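Local coordinates for PHOX (PDB 4A9V), which hydrolyses phosphate monoesters as an alkaline phosphatase of beta-propeller fold, using a complex iron-calcium cofactor, at residues Leu277-Asp282 with Ile307-Ala312; Val286-Asp291 with Asp437-Lys442. One frame throughout, in Å; residues are numbered along the deposited sequence.

How the interactions relate
From the N terminus, the chain runs through 277-282, turns into 286-291, goes on to 307-312 and reaches 437-442 much later. Interaction 1 joins the first and third of these and closes a loop of 24 intervening residues, mostly strand. Interaction 2 joins the second and fourth across 145 residues, so the two closures cross rather than nest. Strands 276-279 and 284-290, which carry their first segments, are consecutive and adjacent in one sheet, with Ala-278 N 2.8 Å from Val-286 O in a probable hydrogen bond. Together they tie this hairpin to the loop before strand 322-329 and to the loop between strands 428-434 and 443-451.

Interaction 1 of 2, residues Leu277-Asp282 with Ile307-Ala312; sequences LAETDD and INHRNA. With LI (lithium ion), chain C.
Glu-279 and His-309 reach for each other from opposite directions, and their ends meet in a nearly straight hydrogen bond: His-309 NE2 donates to Glu-279 OE2 at 3.0 Å. The oxygen lies in the imidazole plane at the ring's edge. Seen from the carboxylate, the donor comes in on the syn side, 28° out of the carboxylate plane; the two flat groups are turned 36° from each other.

Glu-279 gets there by stretching out: CG is anti to the backbone N (chi1 -174°) and the chain stays extended beyond it. Ile-307 lies obliquely against this extended chain, its CD1 4.0 Å from Glu-279 CD. The same isoleucine also serves the histidine. Its CG2 branch sits over the centre of the His-309 ring, 3.6 Å above the plane, so one residue packs against both partners of the polar bond.

A lithium ion is modelled over the face of the carboxylate, near both oxygens and on the face opposite the one toward which His-309 NE2 is displaced, with two waters, one of which donates to Thr-280 O. Its placement is doubtful, since the ion lies only 1.6 Å from Glu-279 CD.

Further out, Thr-280 OG1 bonds to Asp-282 OD1 at 2.5 Å within the turn, and that aspartate forms a salt bridge with Arg-284. A backbone hydrogen bond between Ile-307 and Gly-283 holds the second segment beside the same turn. The arrangement is a His-carboxylate hydrogen bond away from the metal cofactor, joining an outermost strand of a beta-propeller sheet to a connecting loop.

Interaction 2 of 2, residues Val286-Asp291 with Asp437-Lys442; sequences VVYMGD and DDHASK
The Tyr-288 ring has Val-286 CG1 on one face, 3.8 Å above the plane and displaced toward the rim, and His-439 ND1 at its edge. The His-439 ring in turn takes Tyr-288 OH at its own edge, in plane. The two rings meet edge against edge, neither lying over the other's face, with planes at 68° and centroids 5.6 Å apart. The pair sits in the beta-propeller, where strand 284-290 meets the loop before strand 443-451.

The rings are held together by a hydrogen bond of 2.7 Å between Tyr-288 OH and His-439 ND1. It gives two buried polar atoms a partner in each other. His-439 CG is anti to its carbonyl carbon (chi1 -70°), which swings the ring toward the strand. Val-286 packs against the histidine's CB: CG2, the branch not used on the tyrosine, lies 3.9 Å from His-439 CB, the two side chains crossing at about a right angle.

Around the pair, Trp-432 meets Tyr-288 edge-to-face, and Ile-389 and Val-391 of strand 386-391 touch the tyrosine too. Lys-300 NZ bonds to His-439 O.

His-439 rides on a type I turn from Asp-438 to Ser-441, closed by the backbone bond Ser-441 N to Asp-438 O. An Asx turn overlaps it: Ala-440 N donates to Asp-438 OD1 at 2.9 Å, arriving from above the carboxylate plane, and Asp-281 N is that oxygen's second donor.

Interaction 1 of 2, residues Leu277-Asp282 with Ile307-Ala312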
ATOM      1  N   LEU A 277     -12.165   2.077  -0.105  1.00  6.84           N
ATOM      2  CA  LEU A 277     -13.448   2.579  -0.597  1.00  7.06           C
ATOM      3  C   LEU A 277     -14.577   2.316   0.391  1.00  7.80           C
ATOM      4  O   LEU A 277     -14.720   1.212   0.911  1.00  8.75           O
ATOM      5  CB  LEU A 277     -13.787   1.934  -1.942  1.00  7.58           C
ATOM      6  CG  LEU A 277     -13.362   2.710  -3.187  1.00  8.50           C
ATOM      7  CD1 LEU A 277     -14.202   3.958  -3.389  1.00  9.68           C
ATOM      8  CD2 LEU A 277     -11.883   3.041  -3.163  1.00 10.49           C
ATOM      9  N   ALA A 278     -15.463   3.297   0.503  1.00  7.00           N
ATOM     10  CA  ALA A 278     -16.729   3.155   1.196  1.00  7.64           C
ATOM     11  C   ALA A 278     -17.737   4.054   0.486  1.00  7.24           C
ATOM     12  O   ALA A 278     -17.426   4.661  -0.539  1.00  7.32           O
ATOM     13  CB  ALA A 278     -16.572   3.548   2.665  1.00  9.30           C
ATOM     14  N   GLU A 279     -18.930   4.153   1.045  1.00  8.21           N
ATOM     15  CA  GLU A 279     -19.989   4.923   0.423  1.00  8.45           C
ATOM     16  C   GLU A 279     -20.773   5.605   1.530  1.00  8.19           C
ATOM     17  O   GLU A 279     -21.066   4.992   2.554  1.00  9.38           O
ATOM     18  CB  GLU A 279     -20.892   3.986  -0.389  1.00 10.72           C
ATOM     19  CG  GLU A 279     -21.972   4.664  -1.229  1.00 12.60           C
ATOM     20  CD  GLU A 279     -22.732   3.706  -2.153  1.00 17.84           C
ATOM     21  OE1 GLU A 279     -22.415   2.501  -2.216  1.00 20.57           O
ATOM     22  OE2 GLU A 279     -23.602   4.184  -2.909  1.00 22.79           O
ATOM     23  N   THR A 280     -21.097   6.883   1.340  1.00  8.13           N
ATOM     24  CA  THR A 280     -21.980   7.578   2.279  1.00  8.60           C
ATOM     25  C   THR A 280     -23.400   7.012   2.200  1.00  8.60           C
ATOM     26  O   THR A 280     -23.766   6.343   1.232  1.00  9.10           O
ATOM     27  CB  THR A 280     -22.052   9.084   1.986  1.00  8.26           C
ATOM     28  OG1 THR A 280     -22.747   9.281   0.757  1.00  9.31           O
ATOM     29  CG2 THR A 280     -20.675   9.713   1.921  1.00  9.35           C
ATOM     30  N   ASP A 281     -24.214   7.308   3.203  1.00  9.65           N
ATOM     31  CA  ASP A 281     -25.595   6.862   3.169  1.00 10.40           C
ATOM     32  C   ASP A 281     -26.335   7.431   1.954  1.00 11.08           C
ATOM     33  O   ASP A 281     -27.201   6.767   1.390  1.00 13.68           O
ATOM     34  CB  ASP A 281     -26.320   7.257   4.449  1.00 11.11           C
ATOM     35  CG  ASP A 281     -25.942   6.392   5.637  1.00 11.57           C
ATOM     36  OD1 ASP A 281     -25.051   5.518   5.528  1.00 13.37           O
ATOM     37  OD2 ASP A 281     -26.579   6.566   6.697  1.00 15.17           O
ATOM     38  N   ASP A 282     -25.971   8.637   1.526  1.00 11.10           N
ATOM     39  CA  ASP A 282     -26.596   9.217   0.347  1.00 13.30           C
ATOM     40  C   ASP A 282     -25.868   8.920  -0.962  1.00 11.76           C
ATOM     41  O   ASP A 282     -26.297   9.371  -2.020  1.00 15.68           O
ATOM     42  CB  ASP A 282     -26.862  10.720   0.524  1.00 13.56           C
ATOM     43  CG  ASP A 282     -25.600  11.578   0.503  1.00 16.66           C
ATOM     44  OD1 ASP A 282     -24.481  11.052   0.402  1.00 16.25           O
ATOM     45  OD2 ASP A 282     -25.741  12.813   0.651  1.00 26.44           O
ATOM     46  N   ILE A 307     -22.282   7.877  -6.617  1.00  7.39           N
ATOM     47  CA  ILE A 307     -21.890   6.781  -7.484  1.00  7.72           C
ATOM     48  C   ILE A 307     -23.085   6.348  -8.315  1.00  7.62           C
ATOM     49  O   ILE A 307     -24.161   6.083  -7.781  1.00  8.92           O
ATOM     50  CB  ILE A 307     -21.404   5.578  -6.662  1.00  7.71           C
ATOM     51  CG1 ILE A 307     -20.199   5.960  -5.801  1.00  7.92           C
ATOM     52  CG2 ILE A 307     -21.087   4.400  -7.563  1.00  8.85           C
ATOM     53  CD1 ILE A 307     -19.914   4.963  -4.697  1.00  9.44           C
ATOM     54  N   ASN A 308     -22.876   6.238  -9.619  1.00  8.13           N
ATOM     55  CA  ASN A 308     -23.870   5.661 -10.503  1.00  8.25           C
ATOM     56  C   ASN A 308     -23.588   4.170 -10.652  1.00  8.06           C
ATOM     57  O   ASN A 308     -22.693   3.771 -11.392  1.00  9.11           O
ATOM     58  CB  ASN A 308     -23.815   6.358 -11.862  1.00  9.15           C
ATOM     59  CG  ASN A 308     -24.960   5.958 -12.759  1.00  9.69           C
ATOM     60  OD1 ASN A 308     -25.445   4.829 -12.692  1.00  9.56           O
ATOM     61  ND2 ASN A 308     -25.397   6.872 -13.614  1.00 11.15           N
ATOM     62  N   HIS A 309     -24.258   3.353  -9.855  1.00  7.98           N
ATOM     63  CA  HIS A 309     -23.928   1.930  -9.797  1.00  9.53           C
ATOM     64  C   HIS A 309     -24.264   1.214 -11.079  1.00 10.11           C
ATOM     65  O   HIS A 309     -23.538   0.307 -11.489  1.00 11.91           O
ATOM     66  CB  HIS A 309     -24.611   1.263  -8.614  1.00 10.17           C
ATOM     67  CG  HIS A 309     -24.001   1.624  -7.287  1.00 10.26           C
ATOM     68  ND1 HIS A 309     -22.821   1.119  -6.869  1.00 11.88           N
ATOM     69  CD2 HIS A 309     -24.398   2.541  -6.327  1.00 11.80           C
ATOM     70  CE1 HIS A 309     -22.519   1.638  -5.668  1.00 13.29           C
ATOM     71  NE2 HIS A 309     -23.468   2.525  -5.348  1.00 12.44           N
ATOM     72  N   ARG A 310     -25.344   1.618 -11.747  1.00  8.58           N
ATOM     73  CA  ARG A 310     -25.857   0.869 -12.898  1.00  9.28           C
ATOM     74  C   ARG A 310     -25.133   1.195 -14.192  1.00  9.86           C
ATOM     75  O   ARG A 310     -25.240   0.448 -15.167  1.00 12.13           O
ATOM     76  CB  ARG A 310     -27.353   1.116 -13.070  1.00  9.39           C
ATOM     77  CG  ARG A 310     -28.174   0.403 -12.024  1.00  9.04           C
ATOM     78  CD  ARG A 310     -29.594   0.931 -11.960  1.00  9.17           C
ATOM     79  NE  ARG A 310     -30.384   0.205 -10.978  1.00  9.46           N
ATOM     80  CZ  ARG A 310     -30.316   0.382  -9.666  1.00  8.91           C
ATOM     81  NH1 ARG A 310     -29.597   1.369  -9.149  1.00  9.59           N
ATOM     82  NH2 ARG A 310     -31.009  -0.422  -8.872  1.00 10.06           N
ATOM     83  N   ASN A 311     -24.438   2.323 -14.208  1.00  9.37           N
ATOM     84  CA  ASN A 311     -23.817   2.846 -15.419  1.00 10.27           C
ATOM     85  C   ASN A 311     -22.367   3.232 -15.098  1.00  9.97           C
ATOM     86  O   ASN A 311     -22.071   4.378 -14.761  1.00  9.97           O
ATOM     87  CB  ASN A 311     -24.608   4.065 -15.906  1.00 11.11           C
ATOM     88  CG  ASN A 311     -24.190   4.531 -17.283  1.00 11.82           C
ATOM     89  OD1 ASN A 311     -23.253   4.003 -17.878  1.00 15.66           O
ATOM     90  ND2 ASN A 311     -24.825   5.601 -17.750  1.00 13.38           N
ATOM     91  N   ALA A 312     -21.482   2.243 -15.098  1.00 10.19           N
ATOM     92  CA  ALA A 312     -20.148   2.420 -14.533  1.00  9.74           C
ATOM     93  C   ALA A 312     -19.422   3.604 -15.163  1.00 10.02           C
ATOM     94  O   ALA A 312     -18.757   4.369 -14.463  1.00 10.22           O
ATOM     95  CB  ALA A 312     -19.332   1.151 -14.718  1.00 12.13           C
TER
HETATM   96 LI    LI C 612     -23.896   3.147  -1.200  1.00 19.80          LI
HETATM   97  O   HOH W   1     -24.619   3.633   1.208  1.00 23.64           O
HETATM   98  O   HOH W   2     -25.884   2.388  -2.524  1.00 23.81           O

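Interaction 2 of 2, residues Val286-Asp291 with Asp437-Lys442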
ATOM      1  N   VAL A 286     -16.435   7.400  -0.844  1.00  6.85           N
ATOM      2  CA  VAL A 286     -15.523   7.767   0.228  1.00  6.72           C
ATOM      3  C   VAL A 286     -14.242   6.960   0.047  1.00  5.98           C
ATOM      4  O   VAL A 286     -14.285   5.765  -0.245  1.00  7.36           O
ATOM      5  CB  VAL A 286     -16.158   7.463   1.606  1.00  7.23           C
ATOM      6  CG1 VAL A 286     -15.198   7.783   2.741  1.00  8.10           C
ATOM      7  CG2 VAL A 286     -17.467   8.228   1.761  1.00  7.73           C
ATOM      8  N   VAL A 287     -13.111   7.641   0.183  1.00  6.46           N
ATOM      9  CA  VAL A 287     -11.807   6.989   0.081  1.00  6.57           C
ATOM     10  C   VAL A 287     -10.959   7.363   1.293  1.00  6.54           C
ATOM     11  O   VAL A 287     -10.583   8.522   1.454  1.00  6.85           O
ATOM     12  CB  VAL A 287     -11.061   7.392  -1.207  1.00  6.99           C
ATOM     13  CG1 VAL A 287      -9.806   6.548  -1.358  1.00  7.47           C
ATOM     14  CG2 VAL A 287     -11.963   7.282  -2.431  1.00  7.80           C
ATOM     15  N   TYR A 288     -10.719   6.405   2.186  1.00  6.28           N
ATOM     16  CA  TYR A 288      -9.830   6.624   3.335  1.00  6.24           C
ATOM     17  C   TYR A 288      -8.386   6.315   2.938  1.00  5.93           C
ATOM     18  O   TYR A 288      -8.129   5.335   2.235  1.00  6.81           O
ATOM     19  CB  TYR A 288     -10.234   5.729   4.516  1.00  6.57           C
ATOM     20  CG  TYR A 288     -11.600   6.019   5.090  1.00  6.52           C
ATOM     21  CD1 TYR A 288     -11.793   7.081   5.956  1.00  7.05           C
ATOM     22  CD2 TYR A 288     -12.671   5.173   4.847  1.00  7.17           C
ATOM     23  CE1 TYR A 288     -13.029   7.317   6.531  1.00  7.77           C
ATOM     24  CE2 TYR A 288     -13.914   5.401   5.412  1.00  7.36           C
ATOM     25  CZ  TYR A 288     -14.083   6.465   6.277  1.00  7.81           C
ATOM     26  OH  TYR A 288     -15.308   6.711   6.861  1.00  9.09           O
ATOM     27  N   MET A 289      -7.445   7.148   3.380  1.00  5.98           N
ATOM     28  CA  MET A 289      -6.070   7.103   2.892  1.00  6.10           C
ATOM     29  C   MET A 289      -5.077   7.410   4.008  1.00  6.63           C
ATOM     30  O   MET A 289      -5.147   8.471   4.625  1.00  7.81           O
ATOM     31  CB  MET A 289      -5.878   8.139   1.785  1.00  6.42           C
ATOM     32  CG  MET A 289      -6.669   7.844   0.528  1.00  7.25           C
ATOM     33  SD  MET A 289      -6.543   9.155  -0.703  1.00  7.74           S
ATOM     34  CE  MET A 289      -7.542  10.428   0.072  1.00  8.62           C
ATOM     35  N   GLY A 290      -4.040   6.587   4.120  1.00  5.85           N
ATOM     36  CA  GLY A 290      -2.936   6.851   5.034  1.00  6.37           C
ATOM     37  C   GLY A 290      -1.729   7.425   4.310  1.00  5.78           C
ATOM     38  O   GLY A 290      -1.488   7.119   3.141  1.00  6.88           O
ATOM     39  N   ASP A 291      -0.965   8.250   5.028  1.00  6.11           N
ATOM     40  CA  ASP A 291       0.325   8.794   4.590  1.00  6.42           C
ATOM     41  C   ASP A 291       1.426   8.141   5.422  1.00  6.90           C
ATOM     42  O   ASP A 291       1.545   8.424   6.613  1.00  7.09           O
ATOM     43  CB  ASP A 291       0.314  10.315   4.828  1.00  6.65           C
ATOM     44  CG  ASP A 291       1.539  11.017   4.312  1.00  6.05           C
ATOM     45  OD1 ASP A 291       2.384  10.387   3.637  1.00  6.78           O
ATOM     46  OD2 ASP A 291       1.631  12.250   4.531  1.00  6.79           O
ATOM     47  N   ASP A 437     -23.091   5.404  11.712  1.00  8.51           N
ATOM     48  CA  ASP A 437     -22.685   4.443  10.680  1.00  9.07           C
ATOM     49  C   ASP A 437     -22.828   5.012   9.266  1.00  8.69           C
ATOM     50  O   ASP A 437     -22.918   4.265   8.293  1.00  9.83           O
ATOM     51  CB  ASP A 437     -23.431   3.114  10.838  1.00  9.44           C
ATOM     52  CG  ASP A 437     -23.122   2.436  12.162  1.00  9.18           C
ATOM     53  OD1 ASP A 437     -21.924   2.272  12.470  1.00 10.34           O
ATOM     54  OD2 ASP A 437     -24.074   2.151  12.924  1.00 11.74           O
ATOM     55  N   ASP A 438     -22.731   6.337   9.157  1.00  8.29           N
ATOM     56  CA  ASP A 438     -22.727   7.025   7.867  1.00  8.44           C
ATOM     57  C   ASP A 438     -21.327   7.555   7.600  1.00  7.93           C
ATOM     58  O   ASP A 438     -20.804   8.356   8.375  1.00  8.51           O
ATOM     59  CB  ASP A 438     -23.722   8.191   7.900  1.00  9.08           C
ATOM     60  CG  ASP A 438     -23.891   8.860   6.553  1.00 11.10           C
ATOM     61  OD1 ASP A 438     -23.145   8.528   5.600  1.00 10.02           O
ATOM     62  OD2 ASP A 438     -24.755   9.752   6.452  1.00 12.78           O
ATOM     63  N   HIS A 439     -20.713   7.086   6.521  1.00  7.83           N
ATOM     64  CA  HIS A 439     -19.376   7.545   6.165  1.00  7.85           C
ATOM     65  C   HIS A 439     -19.322   8.990   5.742  1.00  7.96           C
ATOM     66  O   HIS A 439     -18.233   9.562   5.644  1.00  8.59           O
ATOM     67  CB  HIS A 439     -18.760   6.651   5.095  1.00  8.19           C
ATOM     68  CG  HIS A 439     -18.411   5.278   5.596  1.00  7.47           C
ATOM     69  ND1 HIS A 439     -17.311   5.033   6.350  1.00  8.25           N
ATOM     70  CD2 HIS A 439     -19.091   4.076   5.482  1.00  9.39           C
ATOM     71  CE1 HIS A 439     -17.300   3.736   6.699  1.00  8.47           C
ATOM     72  NE2 HIS A 439     -18.384   3.150   6.162  1.00  9.80           N
ATOM     73  N   ALA A 440     -20.475   9.643   5.607  1.00  8.33           N
ATOM     74  CA  ALA A 440     -20.495  11.093   5.427  1.00  8.93           C
ATOM     75  C   ALA A 440     -20.156  11.864   6.703  1.00  8.48           C
ATOM     76  O   ALA A 440     -19.910  13.065   6.639  1.00  9.87           O
ATOM     77  CB  ALA A 440     -21.842  11.551   4.888  1.00 10.91           C
ATOM     78  N   SER A 441     -20.299  11.234   7.864  1.00  8.41           N
ATOM     79  CA  SER A 441     -20.137  11.950   9.122  1.00  8.23           C
ATOM     80  C   SER A 441     -18.732  12.514   9.282  1.00  8.53           C
ATOM     81  O   SER A 441     -17.748  11.925   8.829  1.00  9.45           O
ATOM     82  CB  SER A 441     -20.462  11.040  10.301  1.00  9.41           C
ATOM     83  OG  SER A 441     -21.822  10.672  10.252  1.00 10.01           O
ATOM     84  N   LYS A 442     -18.639  13.578  10.067  1.00  8.94           N
ATOM     85  CA  LYS A 442     -17.387  14.258  10.295  1.00  9.68           C
ATOM     86  C   LYS A 442     -16.806  13.968  11.674  1.00  7.86           C
ATOM     87  O   LYS A 442     -15.738  14.468  11.999  1.00  9.51           O
ATOM     88  CB  LYS A 442     -17.565  15.755  10.058  1.00 13.30           C
ATOM     89  CG  LYS A 442     -17.762  16.054   8.572  1.00 18.05           C
ATOM     90  CD  LYS A 442     -18.098  17.500   8.260  1.00 26.71           C
ATOM     91  CE  LYS A 442     -18.729  17.604   6.876  1.00 31.89           C
ATOM     92  NZ  LYS A 442     -18.834  19.006   6.391  1.00101.45           N
TER